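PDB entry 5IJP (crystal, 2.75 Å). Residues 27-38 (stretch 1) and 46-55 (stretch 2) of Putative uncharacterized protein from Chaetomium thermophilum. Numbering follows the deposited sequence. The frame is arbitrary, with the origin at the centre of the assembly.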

# COMPACT_ATOMS: atom_id res chain seq x y z
N ALA A 27 16.08 -6.73 12.01
CA ALA A 27 17.48 -7.11 12.18
C ALA A 27 18.37 -5.89 12.45
O ALA A 27 19.35 -6.00 13.18
CB ALA A 27 17.98 -7.85 10.95
N ASP A 28 18.00 -4.73 11.86
CA ASP A 28 18.70 -3.45 12.01
C ASP A 28 18.58 -2.91 13.44
O ASP A 28 19.50 -2.24 13.92
CB ASP A 28 18.16 -2.43 11.00
CG ASP A 28 19.04 -1.21 10.83
OD1 ASP A 28 20.02 -1.29 10.07
OD2 ASP A 28 18.74 -0.17 11.46
N LEU A 29 17.45 -3.21 14.12
CA LEU A 29 17.16 -2.81 15.50
C LEU A 29 18.05 -3.55 16.51
O LEU A 29 18.32 -3.02 17.59
CB LEU A 29 15.68 -3.04 15.84
CG LEU A 29 14.66 -2.14 15.14
CD1 LEU A 29 13.26 -2.72 15.26
CD2 LEU A 29 14.69 -0.73 15.68
N LYS A 30 18.48 -4.77 16.15
CA LYS A 30 19.34 -5.62 16.97
C LYS A 30 20.82 -5.23 16.81
O LYS A 30 21.64 -5.59 17.66
CB LYS A 30 19.14 -7.11 16.60
CG LYS A 30 17.70 -7.62 16.68
CD LYS A 30 17.32 -8.10 18.08
CE LYS A 30 15.88 -8.55 18.14
NZ LYS A 30 15.50 -8.99 19.51
N ARG A 31 21.15 -4.47 15.74
CA ARG A 31 22.50 -4.03 15.42
C ARG A 31 22.87 -2.68 16.07
O ARG A 31 23.20 -1.71 15.37
CB ARG A 31 22.73 -4.02 13.89
CG ARG A 31 22.92 -5.40 13.29
CD ARG A 31 23.10 -5.35 11.78
NE ARG A 31 21.83 -5.14 11.07
CZ ARG A 31 21.70 -5.15 9.75
NH1 ARG A 31 22.75 -5.36 8.97
NH2 ARG A 31 20.51 -4.96 9.20
N ALA A 32 22.83 -2.62 17.41
CA ALA A 32 23.19 -1.43 18.19
C ALA A 32 24.72 -1.36 18.32
O ALA A 32 25.37 -2.39 18.47
CB ALA A 32 22.54 -1.49 19.56
N SER A 33 25.29 -0.14 18.24
CA SER A 33 26.74 0.06 18.29
C SER A 33 27.25 0.95 19.45
O SER A 33 28.40 1.39 19.43
CB SER A 33 27.24 0.61 16.95
OG SER A 33 26.65 1.86 16.65
N GLY A 34 26.42 1.15 20.47
CA GLY A 34 26.77 1.96 21.64
C GLY A 34 27.43 1.19 22.77
O GLY A 34 27.94 0.09 22.55
N PRO A 35 27.45 1.75 24.00
CA PRO A 35 28.09 1.03 25.12
C PRO A 35 27.28 -0.19 25.58
O PRO A 35 26.06 -0.20 25.44
CB PRO A 35 28.20 2.09 26.22
CG PRO A 35 27.11 3.05 25.93
CD PRO A 35 26.91 3.06 24.44
N LEU A 36 27.98 -1.21 26.11
CA LEU A 36 27.35 -2.45 26.58
C LEU A 36 26.55 -2.24 27.86
O LEU A 36 27.10 -1.83 28.88
CB LEU A 36 28.39 -3.57 26.74
CG LEU A 36 28.87 -4.23 25.45
CD1 LEU A 36 30.33 -4.61 25.55
CD2 LEU A 36 28.02 -5.45 25.10
N VAL A 37 25.23 -2.49 27.78
CA VAL A 37 24.29 -2.35 28.90
C VAL A 37 24.10 -3.70 29.60
O VAL A 37 23.81 -4.70 28.93
CB VAL A 37 22.95 -1.74 28.45
N ALA A 38 24.28 -3.73 30.93
CA ALA A 38 24.15 -4.93 31.75
C ALA A 38 22.69 -5.22 32.14
O ALA A 38 21.95 -4.31 32.50
CB ALA A 38 25.01 -4.82 32.99
N PRO A 46 25.52 -9.28 27.96
CA PRO A 46 25.12 -7.88 27.84
C PRO A 46 24.92 -7.44 26.39
O PRO A 46 25.63 -7.91 25.50
CB PRO A 46 26.26 -7.11 28.51
CG PRO A 46 27.42 -8.06 28.50
CD PRO A 46 26.83 -9.43 28.63
N ARG A 47 23.95 -6.53 26.16
CA ARG A 47 23.62 -6.00 24.84
C ARG A 47 24.00 -4.52 24.73
O ARG A 47 23.85 -3.78 25.70
CB ARG A 47 22.13 -6.19 24.53
N ARG A 48 24.48 -4.10 23.54
CA ARG A 48 24.88 -2.72 23.27
C ARG A 48 23.68 -1.76 23.23
O ARG A 48 22.58 -2.17 22.86
CB ARG A 48 25.71 -2.63 21.97
CG ARG A 48 27.13 -3.18 22.12
CD ARG A 48 27.97 -2.88 20.89
NE ARG A 48 29.34 -3.39 21.04
CZ ARG A 48 30.36 -2.68 21.50
NH1 ARG A 48 30.20 -1.41 21.86
NH2 ARG A 48 31.57 -3.23 21.60
N GLU A 49 23.91 -0.49 23.62
CA GLU A 49 22.90 0.56 23.67
C GLU A 49 22.66 1.21 22.30
O GLU A 49 23.56 1.19 21.45
CB GLU A 49 23.31 1.63 24.70
CG GLU A 49 22.15 2.23 25.47
CD GLU A 49 22.57 3.11 26.62
OE1 GLU A 49 22.95 4.28 26.37
OE2 GLU A 49 22.53 2.63 27.78
N TRP A 50 21.46 1.78 22.10
CA TRP A 50 21.08 2.45 20.86
C TRP A 50 21.60 3.89 20.88
O TRP A 50 21.39 4.61 21.87
CB TRP A 50 19.55 2.42 20.68
CG TRP A 50 19.09 2.72 19.29
CD1 TRP A 50 18.50 3.87 18.85
CD2 TRP A 50 19.13 1.84 18.16
NE1 TRP A 50 18.18 3.76 17.52
CE2 TRP A 50 18.55 2.52 17.07
CE3 TRP A 50 19.59 0.52 17.96
CZ2 TRP A 50 18.44 1.94 15.80
CZ3 TRP A 50 19.48 -0.05 16.71
CH2 TRP A 50 18.91 0.66 15.64
N THR A 51 22.28 4.31 19.80
CA THR A 51 22.88 5.65 19.67
C THR A 51 22.20 6.52 18.61
O THR A 51 21.27 6.07 17.94
CB THR A 51 24.40 5.54 19.40
OG1 THR A 51 24.62 4.78 18.21
CG2 THR A 51 25.17 4.95 20.56
N GLU A 52 22.70 7.77 18.46
CA GLU A 52 22.25 8.76 17.48
C GLU A 52 22.62 8.27 16.07
O GLU A 52 21.84 8.47 15.13
CB GLU A 52 22.92 10.11 17.77
CG GLU A 52 22.30 11.30 17.06
CD GLU A 52 23.11 12.57 17.15
OE1 GLU A 52 24.13 12.69 16.43
OE2 GLU A 52 22.73 13.47 17.94
N ASP A 53 23.79 7.61 15.93
CA ASP A 53 24.30 7.05 14.68
C ASP A 53 23.46 5.85 14.24
O ASP A 53 23.21 5.68 13.04
CB ASP A 53 25.78 6.65 14.80
CG ASP A 53 26.71 7.79 15.19
OD1 ASP A 53 26.66 8.85 14.52
OD2 ASP A 53 27.52 7.60 16.11
N ASP A 54 23.01 5.02 15.21
CA ASP A 54 22.16 3.85 14.97
C ASP A 54 20.77 4.31 14.53
O ASP A 54 20.17 3.69 13.65
CB ASP A 54 22.05 2.97 16.23
CG ASP A 54 23.33 2.28 16.66
OD1 ASP A 54 24.01 1.69 15.79
OD2 ASP A 54 23.62 2.27 17.87
N GLU A 55 20.29 5.42 15.13
CA GLU A 55 19.00 6.05 14.85
C GLU A 55 18.97 6.63 13.43
O GLU A 55 17.99 6.42 12.72
CB GLU A 55 18.71 7.14 15.90
CG GLU A 55 17.30 7.72 15.83
CD GLU A 55 16.16 6.86 16.34
OE1 GLU A 55 16.42 5.91 17.12
OE2 GLU A 55 15.00 7.18 16.01

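The two stretches run antiparallel and bury 860 Å² between them. At one end they pair as a short two-stranded ladder. At the other, the Asp28-Leu29 backbone meets a tryptophan, and Ser33 meets a helix start.

Val37 and Arg47 form the hydrogen-bonded pair of the ladder. Val37 N donates to Arg47 O at 2.8 Å. The return bond, Arg47 N to Val37 O, is weak at 3.3 Å. Leu36 and Arg48 are the neighbouring non-hydrogen-bonded pair, with CA atoms 4.1 Å apart. Beyond them Glu49 N donates to Pro35 O at 2.8 Å. Pro35 lacks an amide hydrogen, but its carbonyl is free to accept this bond.

Leu36 and Arg48 put their side chains on the same face of the sheet. The end of Leu36 bends towards stretch 2, where Leu36 CD2 lies 3.9 Å from Arg48 CG and 4.2 Å from Pro46 CB. Arg48 reaches across stretch 1, and Leu36 CD1 covers one face of its guanidinium. Gly34 O sits at the guanidinium edge and accepts from Arg48 NH1 at 2.8 Å. Leu36 thus packs on both the stem and the guanidinium face of the arginine, while the edge bonds to the backbone.

Gly34 marks a tight hollow. Gly34 CA lies 3.6 Å from Thr51 CG2, and Gly34 N makes a weak bond to Glu49 O at 3.0 Å. An ideal Gly34 CB would lie 2.5 Å from Glu49 O and 2.8 Å from Thr51 CG2, both clashes. The absence of a side chain lets the threonine methyl come in.

Ala32 is a small bump that fits against the backbone of Arg48 and Glu49. Ala32 CB is 3.4 Å from both Arg48 O and Glu49 O, and 3.9 Å from Trp50 CE3. The CA-to-CB bond of Trp50 points away from stretch 1, yet its broad ring comes back to meet the Asp28-Leu29 backbone. Asp28 O lies near the ring plane, 3.4 Å from Trp50 CH2. Leu29 O is 3.3 Å from Trp50 CZ3, and Leu29 CD2 is 4.4 Å from Trp50 CH2. The ring is buried.

Buried Asp54 is the polar clasp. Ser33 N donates to Asp54 OD2 at 3.0 Å, nearly straight at 176°, and Ser33 OG donates to Asp54 OD1 at 2.8 Å. Asp54 OD2 also accepts from Thr51 N at 3.1 Å and Thr51 OG1 at 2.7 Å. Thr51 caps the helix through a weak bond from Asp54 N to Thr51 OG1 at 3.4 Å.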